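Local coordinates for protein tRNA (adenine(9)-N1)-methyltransferase (Sulfolobus acidocaldarius, PDB 5A7Z) that catalyses the S-adenosyl-L-methionine-dependent methylation of the adenosine at position 9 of tRNA, forming N1-methyladenosine, at residues E126-Q131 and D240-I245; M110-G115 and F197-I202; V63-E68 and T92-G97; S38-H43 and E87-T92. All coordinates share one frame; numbering follows the deposited sequence.

Interaction 1 (E126-Q131 and D240-I245); sequences EKTLLQ and DEINKI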
loop_
_atom_site.group_PDB
_atom_site.type_symbol
_atom_site.label_atom_id
_atom_site.label_comp_id
_atom_site.label_asym_id
_atom_site.label_seq_id
_atom_site.Cartn_x
_atom_site.Cartn_y
_atom_site.Cartn_z
ATOM N N GLU A 126 22.254 2.921 5.035
ATOM C CA GLU A 126 21.653 2.614 6.321
ATOM C C GLU A 126 20.262 3.210 6.369
ATOM O O GLU A 126 19.326 2.514 6.688
ATOM C CB GLU A 126 22.503 3.125 7.494
ATOM C CG GLU A 126 22.437 2.241 8.740
ATOM C CD GLU A 126 23.121 2.868 9.973
ATOM O OE1 GLU A 126 24.140 3.580 9.805
ATOM O OE2 GLU A 126 22.639 2.634 11.119
ATOM N N LYS A 127 20.139 4.506 6.085
ATOM C CA LYS A 127 18.821 5.131 5.924
ATOM C C LYS A 127 17.940 4.280 5.047
ATOM O O LYS A 127 16.840 3.931 5.411
ATOM C CB LYS A 127 18.935 6.479 5.245
ATOM C CG LYS A 127 19.417 7.591 6.138
ATOM C CD LYS A 127 19.702 8.835 5.309
ATOM C CE LYS A 127 18.430 9.509 4.845
ATOM N NZ LYS A 127 18.123 10.726 5.648
ATOM N N THR A 128 18.423 3.983 3.866
ATOM C CA THR A 128 17.620 3.263 2.885
ATOM C C THR A 128 17.065 1.968 3.442
ATOM O O THR A 128 15.898 1.651 3.231
ATOM C CB THR A 128 18.423 2.983 1.597
ATOM O OG1 THR A 128 18.797 4.229 0.993
ATOM C CG2 THR A 128 17.608 2.180 0.602
ATOM N N LEU A 129 17.872 1.213 4.159
ATOM C CA LEU A 129 17.385 -0.093 4.661
ATOM C C LEU A 129 16.328 0.078 5.747
ATOM O O LEU A 129 15.395 -0.770 5.905
ATOM C CB LEU A 129 18.536 -0.913 5.175
ATOM C CG LEU A 129 19.446 -1.345 4.041
ATOM C CD1 LEU A 129 20.684 -1.991 4.619
ATOM C CD2 LEU A 129 18.705 -2.315 3.116
ATOM N N LEU A 130 16.464 1.171 6.504
ATOM C CA LEU A 130 15.511 1.473 7.555
ATOM C C LEU A 130 14.194 1.901 6.915
ATOM O O LEU A 130 13.130 1.439 7.310
ATOM C CB LEU A 130 16.045 2.590 8.455
ATOM C CG LEU A 130 15.097 3.110 9.516
ATOM C CD1 LEU A 130 14.712 1.986 10.491
ATOM C CD2 LEU A 130 15.746 4.279 10.251
ATOM N N GLN A 131 14.288 2.791 5.916
ATOM C CA GLN A 131 13.135 3.228 5.157
ATOM C C GLN A 131 12.417 2.067 4.486
ATOM O O GLN A 131 11.193 1.986 4.504
ATOM C CB GLN A 131 13.537 4.278 4.145
ATOM C CG GLN A 131 13.871 5.615 4.821
ATOM C CD GLN A 131 14.481 6.607 3.879
ATOM O OE1 GLN A 131 14.316 6.514 2.660
ATOM N NE2 GLN A 131 15.161 7.598 4.432
ATOM N N ASP A 240 11.473 13.212 1.774
ATOM C CA ASP A 240 12.229 12.422 0.790
ATOM C C ASP A 240 12.495 11.001 1.257
ATOM O O ASP A 240 13.186 10.246 0.573
ATOM C CB ASP A 240 13.539 13.100 0.404
ATOM C CG ASP A 240 14.310 13.593 1.591
ATOM O OD1 ASP A 240 14.043 13.131 2.719
ATOM O OD2 ASP A 240 15.177 14.469 1.398
ATOM N N GLU A 241 11.934 10.642 2.404
ATOM C CA GLU A 241 11.965 9.277 2.888
ATOM C C GLU A 241 11.052 8.380 2.036
ATOM O O GLU A 241 9.900 8.724 1.763
ATOM C CB GLU A 241 11.527 9.215 4.360
ATOM C CG GLU A 241 12.515 9.827 5.353
ATOM C CD GLU A 241 12.307 11.334 5.599
ATOM O OE1 GLU A 241 11.283 11.926 5.139
ATOM O OE2 GLU A 241 13.179 11.930 6.263
ATOM N N ILE A 242 11.573 7.223 1.649
ATOM C CA ILE A 242 10.871 6.296 0.743
ATOM C C ILE A 242 9.552 5.921 1.369
ATOM O O ILE A 242 8.536 6.081 0.760
ATOM C CB ILE A 242 11.722 5.026 0.463
ATOM C CG1 ILE A 242 12.880 5.361 -0.483
ATOM C CG2 ILE A 242 10.884 3.900 -0.130
ATOM C CD1 ILE A 242 14.014 4.352 -0.444
ATOM N N ASN A 243 9.581 5.449 2.608
ATOM C CA ASN A 243 8.358 5.165 3.361
ATOM C C ASN A 243 7.324 6.331 3.451
ATOM O O ASN A 243 6.122 6.097 3.462
ATOM C CB ASN A 243 8.715 4.689 4.754
ATOM C CG ASN A 243 9.530 5.711 5.527
ATOM O OD1 ASN A 243 10.573 6.149 5.076
ATOM N ND2 ASN A 243 9.070 6.061 6.700
ATOM N N LYS A 244 7.793 7.572 3.499
ATOM C CA LYS A 244 6.893 8.715 3.544
ATOM C C LYS A 244 6.283 9.025 2.163
ATOM O O LYS A 244 5.097 9.289 2.050
ATOM C CB LYS A 244 7.632 9.931 4.082
ATOM C CG LYS A 244 8.164 9.756 5.498
ATOM C CD LYS A 244 7.223 10.314 6.541
ATOM C CE LYS A 244 7.987 10.938 7.695
ATOM N NZ LYS A 244 8.140 12.405 7.501
ATOM N N ILE A 245 7.101 8.961 1.122
ATOM C CA ILE A 245 6.619 9.046 -0.250
ATOM C C ILE A 245 5.572 7.955 -0.530
ATOM O O ILE A 245 4.519 8.222 -1.138
ATOM C CB ILE A 245 7.779 8.880 -1.276
ATOM C CG1 ILE A 245 8.794 10.028 -1.172
ATOM C CG2 ILE A 245 7.245 8.822 -2.695
ATOM C CD1 ILE A 245 8.188 11.393 -1.411
#

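Interaction 2 (M110-G115 and F197-I202); sequences MVIDLG and FVIGGI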
loop_
_atom_site.group_PDB
_atom_site.type_symbol
_atom_site.label_atom_id
_atom_site.label_comp_id
_atom_site.label_asym_id
_atom_site.label_seq_id
_atom_site.Cartn_x
_atom_site.Cartn_y
_atom_site.Cartn_z
HETATM N N MSE A 110 3.637 -1.027 -5.584
HETATM C CA MSE A 110 4.612 -0.093 -5.089
HETATM C C MSE A 110 5.958 -0.794 -5.194
HETATM O O MSE A 110 6.169 -1.844 -4.598
HETATM C CB MSE A 110 4.273 0.232 -3.618
HETATM C CG MSE A 110 2.773 0.540 -3.409
HETATM SE SE MSE A 110 2.334 2.327 -4.173
HETATM C CE MSE A 110 0.693 1.815 -5.063
ATOM N N VAL A 111 6.873 -0.207 -5.943
ATOM C CA VAL A 111 8.143 -0.860 -6.268
ATOM C C VAL A 111 9.252 -0.032 -5.711
ATOM O O VAL A 111 9.342 1.173 -6.011
ATOM C CB VAL A 111 8.300 -0.986 -7.783
ATOM C CG1 VAL A 111 9.642 -1.557 -8.135
ATOM C CG2 VAL A 111 7.184 -1.863 -8.347
ATOM N N ILE A 112 10.033 -0.621 -4.818
ATOM C CA ILE A 112 11.250 0.022 -4.332
ATOM C C ILE A 112 12.431 -0.498 -5.138
ATOM O O ILE A 112 12.759 -1.701 -5.095
ATOM C CB ILE A 112 11.508 -0.252 -2.835
ATOM C CG1 ILE A 112 10.234 0.016 -2.005
ATOM C CG2 ILE A 112 12.670 0.603 -2.326
ATOM C CD1 ILE A 112 9.638 1.363 -2.265
ATOM N N ASP A 113 13.070 0.413 -5.866
ATOM C CA ASP A 113 14.160 0.039 -6.780
ATOM C C ASP A 113 15.505 0.209 -6.091
ATOM O O ASP A 113 16.036 1.309 -5.983
ATOM C CB ASP A 113 14.091 0.877 -8.048
ATOM C CG ASP A 113 15.043 0.384 -9.153
ATOM O OD1 ASP A 113 16.041 -0.361 -8.868
ATOM O OD2 ASP A 113 14.797 0.780 -10.322
ATOM N N LEU A 114 16.058 -0.901 -5.643
ATOM C CA LEU A 114 17.339 -0.887 -4.966
ATOM C C LEU A 114 18.479 -1.392 -5.858
ATOM O O LEU A 114 19.529 -1.748 -5.364
ATOM C CB LEU A 114 17.257 -1.741 -3.702
ATOM C CG LEU A 114 16.399 -1.195 -2.548
ATOM C CD1 LEU A 114 16.674 -2.004 -1.286
ATOM C CD2 LEU A 114 16.627 0.294 -2.296
ATOM N N GLY A 115 18.276 -1.407 -7.168
ATOM C CA GLY A 115 19.381 -1.613 -8.114
ATOM C C GLY A 115 20.625 -0.786 -7.780
ATOM O O GLY A 115 21.704 -1.280 -7.857
ATOM N N PHE A 197 4.087 2.231 -9.123
ATOM C CA PHE A 197 4.895 3.388 -8.660
ATOM C C PHE A 197 6.282 2.970 -8.264
ATOM O O PHE A 197 6.448 2.110 -7.418
ATOM C CB PHE A 197 4.187 4.096 -7.498
ATOM C CG PHE A 197 2.824 4.540 -7.859
ATOM C CD1 PHE A 197 1.799 3.628 -7.917
ATOM C CD2 PHE A 197 2.610 5.812 -8.339
ATOM C CE1 PHE A 197 0.547 4.000 -8.360
ATOM C CE2 PHE A 197 1.352 6.202 -8.764
ATOM C CZ PHE A 197 0.324 5.293 -8.780
ATOM N N VAL A 198 7.282 3.554 -8.931
ATOM C CA VAL A 198 8.668 3.185 -8.753
ATOM C C VAL A 198 9.401 4.296 -7.998
ATOM O O VAL A 198 9.434 5.455 -8.442
ATOM C CB VAL A 198 9.365 2.927 -10.107
ATOM C CG1 VAL A 198 10.818 2.524 -9.891
ATOM C CG2 VAL A 198 8.648 1.829 -10.894
ATOM N N ILE A 199 9.973 3.904 -6.853
ATOM C CA ILE A 199 10.792 4.759 -5.993
ATOM C C ILE A 199 12.176 4.129 -5.824
ATOM O O ILE A 199 12.323 3.040 -5.262
ATOM C CB ILE A 199 10.130 4.958 -4.596
ATOM C CG1 ILE A 199 8.604 5.037 -4.741
ATOM C CG2 ILE A 199 10.648 6.247 -3.950
ATOM C CD1 ILE A 199 7.815 4.814 -3.458
ATOM N N GLY A 200 13.194 4.806 -6.336
ATOM C CA GLY A 200 14.578 4.364 -6.161
ATOM C C GLY A 200 15.216 5.080 -4.997
ATOM O O GLY A 200 14.523 5.637 -4.153
ATOM N N GLY A 201 16.541 5.060 -4.957
ATOM C CA GLY A 201 17.304 5.712 -3.896
ATOM C C GLY A 201 17.827 7.089 -4.289
ATOM O O GLY A 201 17.874 7.433 -5.475
ATOM N N ILE A 202 18.225 7.863 -3.293
ATOM C CA ILE A 202 18.818 9.170 -3.504
ATOM C C ILE A 202 20.301 9.044 -3.689
ATOM O O ILE A 202 21.006 8.578 -2.824
ATOM C CB ILE A 202 18.602 10.087 -2.314
ATOM C CG1 ILE A 202 19.156 9.435 -1.051
ATOM C CG2 ILE A 202 17.139 10.410 -2.145
ATOM C CD1 ILE A 202 19.530 10.407 0.049
#

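Interaction 3 (V63-E68 and T92-G97); sequences VEERRE and TFRKGG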
loop_
_atom_site.group_PDB
_atom_site.type_symbol
_atom_site.label_atom_id
_atom_site.label_comp_id
_atom_site.label_asym_id
_atom_site.label_seq_id
_atom_site.Cartn_x
_atom_site.Cartn_y
_atom_site.Cartn_z
ATOM N N VAL A 63 -15.840 -16.475 13.646
ATOM C CA VAL A 63 -16.502 -17.468 14.435
ATOM C C VAL A 63 -18.023 -17.255 14.366
ATOM O O VAL A 63 -18.511 -16.131 14.442
ATOM C CB VAL A 63 -16.009 -17.371 15.879
ATOM C CG1 VAL A 63 -16.858 -18.211 16.806
ATOM C CG2 VAL A 63 -14.538 -17.769 15.941
ATOM N N GLU A 64 -18.750 -18.334 14.145
ATOM C CA GLU A 64 -20.169 -18.274 14.025
ATOM C C GLU A 64 -20.789 -18.230 15.389
ATOM O O GLU A 64 -20.574 -19.103 16.190
ATOM C CB GLU A 64 -20.664 -19.481 13.263
ATOM C CG GLU A 64 -22.050 -19.313 12.689
ATOM C CD GLU A 64 -22.612 -20.637 12.214
ATOM O OE1 GLU A 64 -21.820 -21.528 11.855
ATOM O OE2 GLU A 64 -23.834 -20.793 12.234
ATOM N N GLU A 65 -21.492 -17.166 15.657
ATOM C CA GLU A 65 -22.016 -16.894 16.960
ATOM C C GLU A 65 -22.818 -15.615 16.967
ATOM O O GLU A 65 -22.553 -14.681 16.262
ATOM C CB GLU A 65 -20.908 -16.878 18.016
ATOM C CG GLU A 65 -20.008 -15.672 18.006
ATOM C CD GLU A 65 -19.322 -15.442 19.326
ATOM O OE1 GLU A 65 -19.372 -16.291 20.190
ATOM O OE2 GLU A 65 -18.734 -14.407 19.504
ATOM N N ARG A 66 -23.832 -15.615 17.775
ATOM C CA ARG A 66 -24.789 -14.527 17.804
ATOM C C ARG A 66 -24.397 -13.476 18.852
ATOM O O ARG A 66 -24.189 -13.793 19.989
ATOM C CB ARG A 66 -26.201 -15.057 18.048
ATOM C CG ARG A 66 -27.133 -14.072 18.756
ATOM C CD ARG A 66 -28.014 -13.316 17.788
ATOM N NE ARG A 66 -28.937 -14.204 17.078
ATOM C CZ ARG A 66 -29.917 -13.784 16.279
ATOM N NH1 ARG A 66 -30.136 -12.488 16.099
ATOM N NH2 ARG A 66 -30.690 -14.659 15.665
ATOM N N ARG A 67 -24.261 -12.230 18.426
ATOM C CA ARG A 67 -23.903 -11.139 19.304
ATOM C C ARG A 67 -24.757 -9.942 18.992
ATOM O O ARG A 67 -25.335 -9.820 17.913
ATOM C CB ARG A 67 -22.436 -10.744 19.125
ATOM C CG ARG A 67 -21.433 -11.882 19.323
ATOM C CD ARG A 67 -21.396 -12.332 20.763
ATOM N NE ARG A 67 -20.856 -11.271 21.609
ATOM C CZ ARG A 67 -19.563 -11.059 21.781
ATOM N NH1 ARG A 67 -18.692 -11.856 21.194
ATOM N NH2 ARG A 67 -19.153 -10.055 22.518
ATOM N N GLU A 68 -24.835 -9.035 19.933
ATOM C CA GLU A 68 -25.426 -7.769 19.667
ATOM C C GLU A 68 -24.310 -6.776 19.827
ATOM O O GLU A 68 -23.290 -7.101 20.375
ATOM C CB GLU A 68 -26.558 -7.486 20.651
ATOM C CG GLU A 68 -26.090 -7.289 22.068
ATOM C CD GLU A 68 -27.232 -6.924 22.990
ATOM O OE1 GLU A 68 -28.249 -7.683 23.023
ATOM O OE2 GLU A 68 -27.121 -5.869 23.663
ATOM N N THR A 92 -18.381 -13.410 14.424
ATOM C CA THR A 92 -17.502 -12.613 15.239
ATOM C C THR A 92 -16.071 -12.751 14.736
ATOM O O THR A 92 -15.611 -13.865 14.443
ATOM C CB THR A 92 -17.568 -13.057 16.710
ATOM O OG1 THR A 92 -18.878 -12.815 17.243
ATOM C CG2 THR A 92 -16.572 -12.283 17.524
ATOM N N PHE A 93 -15.381 -11.626 14.593
ATOM C CA PHE A 93 -14.022 -11.643 14.088
ATOM C C PHE A 93 -13.083 -11.859 15.259
ATOM O O PHE A 93 -13.041 -11.049 16.162
ATOM C CB PHE A 93 -13.679 -10.305 13.407
ATOM C CG PHE A 93 -12.327 -10.284 12.755
ATOM C CD1 PHE A 93 -12.158 -10.784 11.500
ATOM C CD2 PHE A 93 -11.226 -9.761 13.415
ATOM C CE1 PHE A 93 -10.920 -10.800 10.903
ATOM C CE2 PHE A 93 -9.985 -9.773 12.825
ATOM C CZ PHE A 93 -9.848 -10.256 11.547
ATOM N N ARG A 94 -12.290 -12.912 15.225
ATOM C CA ARG A 94 -11.267 -13.061 16.249
ATOM C C ARG A 94 -10.210 -14.114 16.044
ATOM O O ARG A 94 -10.280 -14.940 15.134
ATOM C CB ARG A 94 -11.929 -13.311 17.587
ATOM C CG ARG A 94 -12.465 -14.710 17.799
ATOM C CD ARG A 94 -12.624 -14.931 19.289
ATOM N NE ARG A 94 -13.711 -15.822 19.561
ATOM C CZ ARG A 94 -14.926 -15.453 19.951
ATOM N NH1 ARG A 94 -15.237 -14.182 20.145
ATOM N NH2 ARG A 94 -15.839 -16.380 20.148
ATOM N N LYS A 95 -9.298 -14.130 17.006
ATOM C CA LYS A 95 -8.117 -14.953 16.989
ATOM C C LYS A 95 -8.535 -16.414 16.898
ATOM O O LYS A 95 -9.424 -16.824 17.606
ATOM C CB LYS A 95 -7.327 -14.667 18.299
ATOM C CG LYS A 95 -5.944 -15.313 18.426
ATOM C CD LYS A 95 -5.171 -15.284 17.127
ATOM C CE LYS A 95 -3.685 -15.099 17.354
ATOM N NZ LYS A 95 -3.365 -13.658 17.563
ATOM N N GLY A 96 -7.918 -17.180 16.001
ATOM C CA GLY A 96 -8.224 -18.613 15.866
ATOM C C GLY A 96 -9.501 -18.914 15.105
ATOM O O GLY A 96 -9.875 -20.063 14.970
ATOM N N GLY A 97 -10.182 -17.883 14.607
ATOM C CA GLY A 97 -11.327 -18.075 13.733
ATOM C C GLY A 97 -10.933 -18.591 12.346
ATOM O O GLY A 97 -9.756 -18.595 11.987
HETATM O O HOH W 1 -21.279 -12.043 16.069
#

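Interaction 4 (S38-H43 and E87-T92); sequences SIYIGH and ETSRYT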
loop_
_atom_site.group_PDB
_atom_site.type_symbol
_atom_site.label_atom_id
_atom_site.label_comp_id
_atom_site.label_asym_id
_atom_site.label_seq_id
_atom_site.Cartn_x
_atom_site.Cartn_y
_atom_site.Cartn_z
ATOM N N SER A 38 -22.863 -8.401 8.626
ATOM C CA SER A 38 -22.407 -7.830 9.882
ATOM C C SER A 38 -21.370 -8.696 10.477
ATOM O O SER A 38 -21.410 -9.942 10.346
ATOM C CB SER A 38 -23.565 -7.755 10.872
ATOM O OG SER A 38 -24.650 -7.184 10.236
ATOM N N ILE A 39 -20.510 -8.070 11.238
ATOM C CA ILE A 39 -19.447 -8.765 11.936
ATOM C C ILE A 39 -19.209 -8.074 13.259
ATOM O O ILE A 39 -19.070 -6.817 13.302
ATOM C CB ILE A 39 -18.159 -8.724 11.110
ATOM C CG1 ILE A 39 -18.326 -9.506 9.817
ATOM C CG2 ILE A 39 -16.987 -9.293 11.906
ATOM C CD1 ILE A 39 -17.110 -9.422 8.919
ATOM N N TYR A 40 -19.144 -8.856 14.336
ATOM C CA TYR A 40 -18.717 -8.335 15.633
ATOM C C TYR A 40 -17.195 -8.328 15.684
ATOM O O TYR A 40 -16.577 -9.363 15.521
ATOM C CB TYR A 40 -19.257 -9.196 16.765
ATOM C CG TYR A 40 -19.124 -8.553 18.138
ATOM C CD1 TYR A 40 -17.946 -8.670 18.884
ATOM C CD2 TYR A 40 -20.178 -7.880 18.701
ATOM C CE1 TYR A 40 -17.829 -8.090 20.145
ATOM C CE2 TYR A 40 -20.068 -7.267 19.945
ATOM C CZ TYR A 40 -18.906 -7.387 20.680
ATOM O OH TYR A 40 -18.834 -6.800 21.940
ATOM N N ILE A 41 -16.599 -7.129 15.812
ATOM C CA ILE A 41 -15.174 -6.934 15.590
ATOM C C ILE A 41 -14.420 -6.696 16.893
ATOM O O ILE A 41 -13.200 -6.659 16.899
ATOM C CB ILE A 41 -14.879 -5.739 14.637
ATOM C CG1 ILE A 41 -15.455 -4.420 15.172
ATOM C CG2 ILE A 41 -15.446 -5.998 13.249
ATOM C CD1 ILE A 41 -14.809 -3.202 14.556
ATOM N N GLY A 42 -15.138 -6.506 17.991
ATOM C CA GLY A 42 -14.491 -6.449 19.299
ATOM C C GLY A 42 -13.679 -5.188 19.442
ATOM O O GLY A 42 -14.199 -4.081 19.221
ATOM N N HIS A 43 -12.386 -5.369 19.722
ATOM C CA HIS A 43 -11.429 -4.268 19.870
ATOM C C HIS A 43 -10.704 -3.904 18.574
ATOM O O HIS A 43 -9.874 -3.001 18.583
ATOM C CB HIS A 43 -10.357 -4.644 20.909
ATOM C CG HIS A 43 -10.924 -5.062 22.233
ATOM N ND1 HIS A 43 -11.419 -4.159 23.146
ATOM C CD2 HIS A 43 -11.106 -6.290 22.781
ATOM C CE1 HIS A 43 -11.882 -4.807 24.198
ATOM N NE2 HIS A 43 -11.693 -6.103 24.008
ATOM N N GLU A 87 -27.876 -3.781 17.257
ATOM C CA GLU A 87 -27.551 -4.512 16.050
ATOM C C GLU A 87 -27.193 -5.951 16.427
ATOM O O GLU A 87 -26.810 -6.231 17.547
ATOM C CB GLU A 87 -26.411 -3.829 15.309
ATOM C CG GLU A 87 -26.630 -2.340 15.033
ATOM C CD GLU A 87 -27.366 -2.046 13.713
ATOM O OE1 GLU A 87 -27.892 -2.983 13.066
ATOM O OE2 GLU A 87 -27.419 -0.859 13.324
ATOM N N THR A 88 -27.358 -6.854 15.491
ATOM C CA THR A 88 -27.000 -8.254 15.664
ATOM C C THR A 88 -25.949 -8.604 14.636
ATOM O O THR A 88 -25.998 -8.094 13.552
ATOM C CB THR A 88 -28.203 -9.130 15.369
ATOM O OG1 THR A 88 -29.199 -8.833 16.314
ATOM C CG2 THR A 88 -27.860 -10.599 15.468
ATOM N N SER A 89 -25.030 -9.505 14.971
ATOM C CA SER A 89 -24.200 -10.190 13.959
ATOM C C SER A 89 -24.300 -11.670 14.213
ATOM O O SER A 89 -24.695 -12.061 15.296
ATOM C CB SER A 89 -22.756 -9.738 14.042
ATOM O OG SER A 89 -22.332 -9.578 15.396
ATOM N N ARG A 90 -23.978 -12.476 13.201
ATOM C CA ARG A 90 -23.927 -13.952 13.307
ATOM C C ARG A 90 -22.508 -14.474 13.209
ATOM O O ARG A 90 -22.287 -15.695 13.200
ATOM C CB ARG A 90 -24.709 -14.573 12.135
ATOM C CG ARG A 90 -26.174 -14.191 12.089
ATOM C CD ARG A 90 -26.830 -14.540 13.416
ATOM N NE ARG A 90 -28.234 -14.830 13.215
ATOM C CZ ARG A 90 -28.812 -15.998 13.449
ATOM N NH1 ARG A 90 -28.130 -17.020 13.945
ATOM N NH2 ARG A 90 -30.089 -16.126 13.189
ATOM N N TYR A 91 -21.554 -13.556 13.007
ATOM C CA TYR A 91 -20.141 -13.884 12.857
ATOM C C TYR A 91 -19.328 -12.882 13.653
ATOM O O TYR A 91 -19.588 -11.656 13.599
ATOM C CB TYR A 91 -19.742 -13.872 11.385
ATOM C CG TYR A 91 -20.360 -15.014 10.624
ATOM C CD1 TYR A 91 -19.802 -16.274 10.667
ATOM C CD2 TYR A 91 -21.568 -14.854 9.950
ATOM C CE1 TYR A 91 -20.393 -17.356 10.015
ATOM C CE2 TYR A 91 -22.143 -15.905 9.257
ATOM C CZ TYR A 91 -21.566 -17.155 9.310
ATOM O OH TYR A 91 -22.183 -18.229 8.693
ATOM N N THR A 92 -18.381 -13.410 14.424
ATOM C CA THR A 92 -17.502 -12.613 15.239
ATOM C C THR A 92 -16.071 -12.751 14.736
ATOM O O THR A 92 -15.611 -13.865 14.443
ATOM C CB THR A 92 -17.568 -13.057 16.710
ATOM O OG1 THR A 92 -18.878 -12.815 17.243
ATOM C CG2 THR A 92 -16.572 -12.283 17.524
HETATM O O HOH W 2 -23.483 -11.655 10.631
#

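Interaction 1 (E126-Q131 and D240-I245)
The Gln-131 side chain leaves helix 122-142 with CG beside the backbone N (chi1 -72°) and an extended chain beyond, and this carries its amide to the start of the segment 240-245. There OE1 accepts the backbone N-H of Ile-242, N to OE1 3.0 Å, in a bond that is almost straight at the hydrogen (178°). The donor stands well above the amide plane, 59° out of it, so the bond does not follow a lone pair. NE2 lies against the aliphatic part of Glu-241, 3.6 Å from its CG, and the two side chains cross at about a right angle. Glu-241 is the N-cap residue of helix 242-255, so Gln-131 serves the N-H just after the cap. In this SPOUT enzyme the bond joins helix 122-142 to the beginning of helix 242-255. Asn-243, with CG set between its backbone N and carbonyl carbon, brings OD1 to 3.4 Å from Gln-131 CG; this buried oxygen has no polar partner in the model. Ile-242 CG1 packs against the amide oxygen, 3.6 Å from Gln-131 OE1. Farther along, Ile-242 CD1 meets Thr-128 CG2 at 4.3 Å, while the Thr-128 hydroxyl turns back to Glu-124 O in its own helix.

Interaction 2 (M110-G115 and F197-I202)
The flat group here is the Phe-197 ring, and Met-110, a selenomethionine in this crystal, approaches it obliquely. Its SE lies 5.0 Å from the centroid of the Phe-197 ring and 53° off the ring normal, a Met-aromatic contact, and the methyl CE comes to 3.6 Å from Phe-197 CD1. Val-176, Leu-178 and Lys-253 also touch the phenyl group. The contact belongs to the mostly parallel core sheet of the SPOUT methyltransferase domain, where strands 110-113 and 197-199 run side by side with their axes 24° apart. Three backbone bonds fix the register: Val-111 N to Phe-197 O at 2.8 Å, Ile-199 N to Val-111 O at 2.9 Å, and Asp-113 N to Ile-199 O at 2.8 Å. Met-110, Ile-112, Phe-197 and Ile-199 share one face of the sheet, where helix 242-255 covers Met-110, Ile-112 and Phe-197. On that face Ile-112 CD1 meets Ile-199 CD1 at 4.1 Å. Val-111 and Val-198 occupy the other face. At the end of strand 109-113, the Asp-113 carboxylate swings anti to the backbone N (chi1 -170°), and its oxygens accept from the backbone N of Ala-212 and of Thr-213. OD1 of Asp-113 also closes an Asx turn, taking the N-H of Gly-115 at 3.0 Å nearly along its C-O axis.

Interaction 3 (V63-E68 and T92-G97)
One carboxylate oxygen, Glu-65 OE2, is gripped from two directions. The Thr-92 hydroxyl donates to its anti lone pair, OG1 to OE2 2.8 Å, while Arg-67 NH1 comes in on the syn side at 3.1 Å from OE2, tilted out of the carboxylate plane. Arg-94 completes the salt-bridge network: its NH2 lies 3.5 Å from Glu-65 OE1, with the oxygen at the guanidinium edge and the two planes almost perpendicular (86°). Setting CG between the backbone N and the carbonyl carbon (chi1 74°) turns the extended Glu-65 chain across toward Thr-92. The contact joins strands 60-75 and 91-95 of the mixed N-terminal sheet. Their backbones pair at Val-63 and Thr-92, an antiparallel hydrogen-bonded pair in which each N-H meets the other's carbonyl oxygen; the strands then splay apart, their short axes at 133°. Val-63 lies over one face of the Arg-94 guanidinium, and its CG2 rests 3.9 Å from CA of Gly-97, the last residue of the type II beta turn that starts at Arg-94. Beside the pair a water bridges the two segments, donating to Glu-65 O and, at 2.8 Å, to Thr-92 OG1. That hydroxyl therefore accepts one bond and donates another, and two arginines close to a single glutamate would probably keep its carboxylate ionised.

Interaction 4 (S38-H43 and E87-T92)
At a corner of the mixed N-terminal sheet, where the chain turns at Arg-90 between strands 87-89 and 91-95, the backbone of Ile-39 and Tyr-40 meets the carbonyl of Tyr-91. Tyr-40 N donates to Tyr-91 O at 2.9 Å with an N-H...O angle of 163°, and the same carbonyl oxygen receives a CA-H...O contact from Ile-39 CA at 3.3 Å. Tyr-40 and Thr-92 form a single bridge, with Phe-93 N probably supplying the other backbone bond, to Tyr-40 O; Thr-92 CA lies 3.4 Å from that oxygen in a CA-H...O contact. Strand 38-40 crosses strand 87-89 at 86°, and its backbone pairing with this segment is that one bridge, to the strand beyond the corner; it runs parallel with strand 78-82 in the same sheet. Ser-89 packs between Ser-38 and Tyr-40: its OG lies at the edge of the Tyr-40 ring, near the ring plane, 3.4 Å from Tyr-40 CB, and its CB meets Ser-38 CB at 3.8 Å. With CG anti to the backbone N (chi1 -167°), the Tyr-40 side chain runs alongside that of Thr-92, CD1 to Thr-92 CG2 4.1 Å, and then leads away to Arg-67, which makes a cation-pi contact, and to Gly-83 O, which binds the hydroxyl. At the corner itself a water donates to Ser-38 O and accepts from Arg-90 N, each at 2.7 Å.

In the fold
The four contacts fall into two groups on opposite sides of the chain's centre. Interactions 1 and 2 are buried in the SPOUT domain, with centres about 10 Å apart, and pack directly: Ile-242 CG2 lies 3.5 Å from Ile-112 CD1, putting helix 242-255 on the sheet. Interactions 3 and 4 lie in the N-terminal sheet, their centres about 7 Å apart, and share Thr-92 and strand 91-95. About 41 Å separates the centres of interactions 2 and 3. Chemistry follows place: apolar side chains accompany the backbone bonds in the core; at interaction 3, on the surface, a salt-bridge network does, and the partly buried interaction 4 relies on a backbone bond, serine contacts and a bridging water.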